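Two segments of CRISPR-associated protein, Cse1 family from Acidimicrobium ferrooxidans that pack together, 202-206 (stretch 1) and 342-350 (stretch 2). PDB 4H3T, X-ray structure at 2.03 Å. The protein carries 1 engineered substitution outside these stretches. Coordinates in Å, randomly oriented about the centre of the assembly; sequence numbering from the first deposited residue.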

ATOM      1  N   PHE A 202      -0.069  -0.232  -4.077  1.00 44.80           N
ATOM      2  CA  PHE A 202      -0.022  -1.628  -3.567  1.00 41.97           C
ATOM      3  C   PHE A 202      -1.265  -1.982  -2.776  1.00 43.06           C
ATOM      4  O   PHE A 202      -1.745  -1.171  -1.993  1.00 41.60           O
ATOM      5  CB  PHE A 202       1.198  -1.783  -2.722  1.00 41.90           C
ATOM      6  CG  PHE A 202       1.328  -3.095  -1.968  1.00 41.55           C
ATOM      7  CD1 PHE A 202       1.962  -4.194  -2.542  1.00 40.63           C
ATOM      8  CD2 PHE A 202       0.745  -3.255  -0.718  1.00 41.84           C
ATOM      9  CE1 PHE A 202       2.028  -5.412  -1.851  1.00 40.19           C
ATOM     10  CE2 PHE A 202       0.861  -4.431  -0.025  1.00 40.73           C
ATOM     11  CZ  PHE A 202       1.480  -5.511  -0.597  1.00 39.69           C
ATOM     12  N   VAL A 203      -1.819  -3.157  -3.031  1.00 39.24           N
ATOM     13  CA  VAL A 203      -2.950  -3.693  -2.304  1.00 37.93           C
ATOM     14  C   VAL A 203      -2.710  -5.186  -2.118  1.00 41.61           C
ATOM     15  O   VAL A 203      -2.367  -5.862  -3.068  1.00 41.45           O
ATOM     16  CB  VAL A 203      -4.344  -3.385  -2.917  1.00 42.99           C
ATOM     17  CG1 VAL A 203      -4.489  -3.927  -4.352  1.00 46.36           C
ATOM     18  CG2 VAL A 203      -5.454  -3.966  -2.026  1.00 42.96           C
ATOM     19  N   ALA A 204      -2.922  -5.695  -0.925  1.00 38.35           N
ATOM     20  CA  ALA A 204      -2.755  -7.129  -0.652  1.00 40.08           C
ATOM     21  C   ALA A 204      -3.667  -7.540   0.503  1.00 42.55           C
ATOM     22  O   ALA A 204      -3.864  -6.795   1.473  1.00 39.83           O
ATOM     23  CB  ALA A 204      -1.308  -7.469  -0.329  1.00 40.49           C
ATOM     24  N   PRO A 205      -4.276  -8.721   0.392  1.00 38.44           N
ATOM     25  CA  PRO A 205      -5.105  -9.192   1.489  1.00 41.63           C
ATOM     26  C   PRO A 205      -4.261  -9.752   2.634  1.00 44.40           C
ATOM     27  O   PRO A 205      -3.182 -10.340   2.450  1.00 44.51           O
ATOM     28  CB  PRO A 205      -5.934 -10.312   0.841  1.00 43.77           C
ATOM     29  CG  PRO A 205      -4.955 -10.899  -0.152  1.00 45.35           C
ATOM     30  CD  PRO A 205      -4.253  -9.704  -0.722  1.00 40.76           C
ATOM     31  N   VAL A 206      -4.779  -9.585   3.828  1.00 40.85           N
ATOM     32  CA  VAL A 206      -4.151 -10.093   5.042  1.00 40.98           C
ATOM     33  C   VAL A 206      -5.188 -10.909   5.793  1.00 43.96           C
ATOM     34  O   VAL A 206      -6.346 -10.459   5.961  1.00 43.36           O
ATOM     35  CB  VAL A 206      -3.599  -8.902   5.863  1.00 44.00           C
ATOM     36  CG1 VAL A 206      -3.029  -9.381   7.197  1.00 44.53           C
ATOM     37  CG2 VAL A 206      -2.538  -8.155   5.064  1.00 43.79           C
ATOM     38  N   ARG A 342      -9.177  -4.190 -11.342  1.00 45.22           N
ATOM     39  CA  ARG A 342      -8.719  -4.431  -9.984  1.00 46.85           C
ATOM     40  C   ARG A 342      -7.399  -5.268  -9.950  1.00 47.91           C
ATOM     41  O   ARG A 342      -7.002  -5.907 -10.933  1.00 46.01           O
ATOM     42  CB  ARG A 342      -9.819  -5.102  -9.113  1.00 48.25           C
ATOM     43  CG  ARG A 342     -10.075  -6.557  -9.432  1.00 47.31           C
ATOM     44  CD  ARG A 342     -11.244  -7.175  -8.654  1.00 43.73           C
ATOM     45  NE  ARG A 342     -12.422  -6.312  -8.598  1.00 48.04           N
ATOM     46  CZ  ARG A 342     -13.492  -6.514  -7.847  1.00 53.61           C
ATOM     47  NH1 ARG A 342     -13.617  -7.632  -7.141  1.00 48.69           N
ATOM     48  NH2 ARG A 342     -14.473  -5.633  -7.842  1.00 48.14           N
ATOM     49  N   ALA A 343      -6.688  -5.145  -8.828  1.00 42.39           N
ATOM     50  CA  ALA A 343      -5.481  -5.930  -8.533  1.00 40.83           C
ATOM     51  C   ALA A 343      -5.790  -7.400  -8.709  1.00 43.48           C
ATOM     52  O   ALA A 343      -6.834  -7.875  -8.267  1.00 41.70           O
ATOM     53  CB  ALA A 343      -4.995  -5.661  -7.134  1.00 42.15           C
ATOM     54  N   GLY A 344      -4.901  -8.129  -9.386  1.00 41.66           N
ATOM     55  CA  GLY A 344      -5.169  -9.538  -9.683  1.00 43.32           C
ATOM     56  C   GLY A 344      -5.372 -10.373  -8.432  1.00 43.49           C
ATOM     57  O   GLY A 344      -6.116 -11.338  -8.430  1.00 44.41           O
ATOM     58  N   VAL A 345      -4.756  -9.956  -7.320  1.00 41.01           N
ATOM     59  CA  VAL A 345      -4.899 -10.674  -6.024  1.00 39.21           C
ATOM     60  C   VAL A 345      -6.347 -10.600  -5.523  1.00 44.08           C
ATOM     61  O   VAL A 345      -6.854 -11.562  -4.923  1.00 43.30           O
ATOM     62  CB  VAL A 345      -3.875 -10.188  -4.951  1.00 39.66           C
ATOM     63  CG1 VAL A 345      -4.197  -8.823  -4.366  1.00 39.88           C
ATOM     64  CG2 VAL A 345      -3.775 -11.224  -3.855  1.00 39.74           C
ATOM     65  N   LEU A 346      -7.040  -9.475  -5.815  1.00 39.92           N
ATOM     66  CA  LEU A 346      -8.420  -9.355  -5.402  1.00 41.79           C
ATOM     67  C   LEU A 346      -9.341 -10.259  -6.243  1.00 46.44           C
ATOM     68  O   LEU A 346     -10.306 -10.814  -5.706  1.00 47.54           O
ATOM     69  CB  LEU A 346      -8.837  -7.880  -5.472  1.00 41.93           C
ATOM     70  CG  LEU A 346      -8.064  -6.940  -4.486  1.00 44.43           C
ATOM     71  CD1 LEU A 346      -8.659  -5.521  -4.576  1.00 46.65           C
ATOM     72  CD2 LEU A 346      -8.100  -7.434  -3.085  1.00 44.79           C
ATOM     73  N   SER A 347      -9.065 -10.384  -7.543  1.00 44.40           N
ATOM     74  CA  SER A 347      -9.796 -11.306  -8.435  1.00 45.95           C
ATOM     75  C   SER A 347      -9.542 -12.725  -7.986  1.00 49.66           C
ATOM     76  O   SER A 347     -10.447 -13.514  -7.976  1.00 47.33           O
ATOM     77  CB  SER A 347      -9.314 -11.147  -9.866  1.00 48.75           C
ATOM     78  OG  SER A 347      -9.492  -9.847 -10.387  1.00 52.59           O
ATOM     79  N   PHE A 348      -8.310 -13.043  -7.511  1.00 43.71           N
ATOM     80  CA  PHE A 348      -8.093 -14.381  -6.995  1.00 44.25           C
ATOM     81  C   PHE A 348      -8.944 -14.627  -5.722  1.00 49.36           C
ATOM     82  O   PHE A 348      -9.671 -15.612  -5.637  1.00 45.41           O
ATOM     83  CB  PHE A 348      -6.606 -14.593  -6.675  1.00 44.57           C
ATOM     84  CG  PHE A 348      -6.355 -15.906  -6.014  1.00 45.52           C
ATOM     85  CD1 PHE A 348      -6.713 -17.095  -6.643  1.00 47.79           C
ATOM     86  CD2 PHE A 348      -5.761 -15.972  -4.759  1.00 44.37           C
ATOM     87  CE1 PHE A 348      -6.452 -18.323  -6.049  1.00 50.13           C
ATOM     88  CE2 PHE A 348      -5.561 -17.203  -4.130  1.00 47.72           C
ATOM     89  CZ  PHE A 348      -5.897 -18.375  -4.789  1.00 48.31           C
ATOM     90  N   VAL A 349      -8.841 -13.709  -4.734  1.00 45.58           N
ATOM     91  CA  VAL A 349      -9.532 -13.843  -3.434  1.00 46.65           C
ATOM     92  C   VAL A 349     -11.097 -13.901  -3.629  1.00 51.25           C
ATOM     93  O   VAL A 349     -11.802 -14.523  -2.831  1.00 49.14           O
ATOM     94  CB  VAL A 349      -9.122 -12.707  -2.431  1.00 51.84           C
ATOM     95  CG1 VAL A 349      -9.995 -12.719  -1.163  1.00 53.79           C
ATOM     96  CG2 VAL A 349      -7.679 -12.883  -2.023  1.00 51.94           C
ATOM     97  N   GLU A 350     -11.603 -13.166  -4.606  1.00 50.27           N
ATOM     98  CA  GLU A 350     -13.025 -13.092  -4.950  1.00 51.45           C
ATOM     99  C   GLU A 350     -13.605 -14.506  -5.134  1.00 59.99           C
ATOM    100  O   GLU A 350     -14.744 -14.732  -4.750  1.00 60.11           O
ATOM    101  CB  GLU A 350     -13.160 -12.217  -6.220  1.00 52.51           C
ATOM    102  CG  GLU A 350     -14.490 -12.106  -6.915  1.00 62.21           C
ATOM    103  CD  GLU A 350     -14.446 -11.296  -8.204  1.00 69.38           C
ATOM    104  OE1 GLU A 350     -13.507 -10.481  -8.412  1.00 60.08           O
ATOM    105  OE2 GLU A 350     -15.390 -11.473  -9.009  1.00 71.65           O
TER

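A strand, 202-206, lies beside a helix that begins at Gly344. The two run in roughly the same direction, with 27° between their axes and a closest approach of 8.3 Å. No hydrogen bond or salt bridge joins them. The contact is apolar and small, burying 252 Å² in all.

Side chains alternate along the strand. Val203 and Pro205 point toward the helix, while the CA-to-CB bonds of Phe202 and Ala204 point away. The strand therefore offers two bumps, and each meets a different part of stretch 2.

Val203 sits over the start of the helix. Its CG1 comes to 3.3 Å from CB of Ala343, a tight fit. Ala343 is the N-cap residue, and its methyl is pressed close against the valine. Val203 also reaches Leu346, with CG2 of Val203 4.4 Å from CD1 of Leu346. That is a looser contact. CB of Leu346 points sideways, but the end of its side chain comes nearer the strand.

Pro205 fits further along the helix. Val345 and Val349 are four residues apart, so both point toward the strand. The proline ring spans them: CD is 3.5 Å from CG2 of Val345, and CG is 3.9 Å from CG2 of Val349.

Val345 in turn fills the space between the two strand bumps. Its CG1 lies 3.7 Å from the backbone O of Val203 and 4.3 Å from CA of Ala204. With the methyl of Ala204 turned away, the strand backbone itself forms the floor here.

Within stretch 2, the backbone N of Val349 donates to O of Val345 at 2.9 Å, holding these two residues one turn apart. Arg342 NH1 and Glu350 OE1 form a salt bridge at 3.1 Å, away from the strand.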